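Local coordinates for putative outer membrane lipoprotein (Salmonella typhimurium LT2, PDB 2RD1) that is of unknown function but is probably a lipid-anchored protein of the bacterial cell envelope, its small all-beta domain belonging to the DUF903 family of the SH3 clan, at residues A[6-11]-A[46-51]. Residues are numbered along the deposited sequence; the frame is centred on the assembly and turned at random.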
# COMPACT_ATOMS: atom_id res chain seq x y z
N VAL A 6 -1.67 -4.55 -2.45
CA VAL A 6 -1.55 -3.74 -3.64
C VAL A 6 -2.22 -2.41 -3.34
O VAL A 6 -3.40 -2.35 -2.98
CB VAL A 6 -2.22 -4.38 -4.86
CG1 VAL A 6 -2.20 -3.42 -6.04
CG2 VAL A 6 -1.51 -5.67 -5.20
N MSE A 7 -1.43 -1.36 -3.47
CA MSE A 7 -1.86 -0.00 -3.21
C MSE A 7 -2.11 0.73 -4.52
O MSE A 7 -1.28 0.68 -5.43
CB MSE A 7 -0.77 0.72 -2.43
CG MSE A 7 -1.03 2.19 -2.16
SE MSE A 7 0.51 3.02 -1.31
CE MSE A 7 0.17 2.48 0.51
N THR A 8 -3.25 1.39 -4.62
CA THR A 8 -3.57 2.16 -5.81
C THR A 8 -3.60 3.62 -5.39
O THR A 8 -4.28 3.99 -4.43
CB THR A 8 -4.94 1.77 -6.38
OG1 THR A 8 -4.91 0.39 -6.74
CG2 THR A 8 -5.25 2.60 -7.62
N THR A 9 -2.84 4.46 -6.09
CA THR A 9 -2.79 5.87 -5.72
C THR A 9 -3.79 6.73 -6.49
O THR A 9 -4.32 6.33 -7.53
CB THR A 9 -1.36 6.45 -5.89
OG1 THR A 9 -1.01 6.52 -7.28
CG2 THR A 9 -0.33 5.56 -5.15
N LYS A 10 -4.04 7.91 -5.95
CA LYS A 10 -4.97 8.86 -6.53
C LYS A 10 -4.60 9.17 -7.97
O LYS A 10 -5.48 9.26 -8.83
CB LYS A 10 -4.97 10.15 -5.70
CG LYS A 10 -5.99 11.19 -6.15
CD LYS A 10 -6.05 12.35 -5.17
CE LYS A 10 -7.04 13.41 -5.63
NZ LYS A 10 -7.20 14.49 -4.62
N ASN A 11 -3.30 9.33 -8.23
CA ASN A 11 -2.82 9.64 -9.58
C ASN A 11 -2.71 8.43 -10.51
O ASN A 11 -2.15 8.52 -11.60
CB ASN A 11 -1.46 10.35 -9.50
CG ASN A 11 -0.45 9.59 -8.67
OD1 ASN A 11 -0.17 9.96 -7.53
ND2 ASN A 11 0.08 8.51 -9.22
N ASP A 46 -3.48 10.42 -0.81
CA ASP A 46 -3.05 9.96 -2.11
C ASP A 46 -3.27 8.47 -2.34
O ASP A 46 -2.93 7.94 -3.40
CB ASP A 46 -1.57 10.28 -2.31
CG ASP A 46 -1.30 11.77 -2.36
OD1 ASP A 46 -1.82 12.43 -3.29
OD2 ASP A 46 -0.58 12.29 -1.48
N VAL A 47 -3.85 7.79 -1.35
CA VAL A 47 -4.11 6.36 -1.47
C VAL A 47 -5.58 6.09 -1.82
O VAL A 47 -6.48 6.37 -1.03
CB VAL A 47 -3.78 5.62 -0.15
CG1 VAL A 47 -4.04 4.13 -0.33
CG2 VAL A 47 -2.33 5.87 0.25
N ALA A 48 -5.80 5.54 -3.01
CA ALA A 48 -7.15 5.24 -3.47
C ALA A 48 -7.66 3.94 -2.86
O ALA A 48 -8.74 3.90 -2.27
CB ALA A 48 -7.17 5.15 -4.99
N GLN A 49 -6.87 2.87 -3.00
CA GLN A 49 -7.23 1.58 -2.43
C GLN A 49 -6.04 0.80 -1.89
O GLN A 49 -4.91 0.95 -2.36
CB GLN A 49 -8.01 0.73 -3.45
CG GLN A 49 -9.51 0.99 -3.39
CD GLN A 49 -10.31 0.25 -4.45
OE1 GLN A 49 -10.12 0.47 -5.65
NE2 GLN A 49 -11.21 -0.62 -4.01
N LEU A 50 -6.29 -0.01 -0.88
CA LEU A 50 -5.25 -0.83 -0.26
C LEU A 50 -5.83 -2.23 -0.17
O LEU A 50 -6.60 -2.53 0.73
CB LEU A 50 -4.96 -0.31 1.15
CG LEU A 50 -3.51 -0.37 1.61
CD1 LEU A 50 -2.83 0.94 1.26
CD2 LEU A 50 -3.47 -0.60 3.11
N ILE A 51 -5.44 -3.09 -1.10
CA ILE A 51 -6.01 -4.42 -1.15
C ILE A 51 -5.03 -5.57 -0.92
O ILE A 51 -3.97 -5.62 -1.54
CB ILE A 51 -6.72 -4.61 -2.50
CG1 ILE A 51 -7.83 -3.55 -2.62
CG2 ILE A 51 -7.25 -6.03 -2.65
CD1 ILE A 51 -8.49 -3.47 -3.99
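Thr8 O takes two backbone N-H groups at once, from Ala48 N at 2.6 Å and from Gln49 N at 3.2 Å, which is the signature of a classic beta bulge. The bulge lies where strand 4-9, central in a three-stranded antiparallel sheet, pairs with strand 47-52 at the sheet's edge, within a small beta domain of the SH3 clan. The Ala48 N-H comes in the carbonyl plane but bends to 141° at the hydrogen; the longer Gln49 bond is a little straighter. Ala48 is the extra residue, and its CB sits 3.2 Å from Thr8 O. The register therefore slips by one: Ala48 and Gln49 both face Thr8, and Thr9 pairs with Val47, their side chains diverging. On the regular side of the bulge, Val6 and Ile51 exchange two nearly straight bonds; beyond it, Lys10 N donates to Asp46 O from above the carbonyl plane.

Met7, modelled as selenomethionine, and Leu50 form a non-hydrogen-bonded pair on a face where both side chains also touch Pro21. They run side by side in the same direction, and the bend at chi3 (-82°) brings Met7 CE within 3.5 Å of Leu50 CD1, tighter than ordinary carbon contact. The side chain of Val47 crosses that of Met7 at about a right angle, its CG1 4.0 Å from Met7 CG, and also reaches Ile42 of strand 39-43 in the other sheet. Thr9 meets Ile42 too, while its OG1, between backbone N and carbonyl carbon, bonds to Gln13 N. Its CB rests 3.3 Å from Asp46 O, the same oxygen that accepts from Lys10 N.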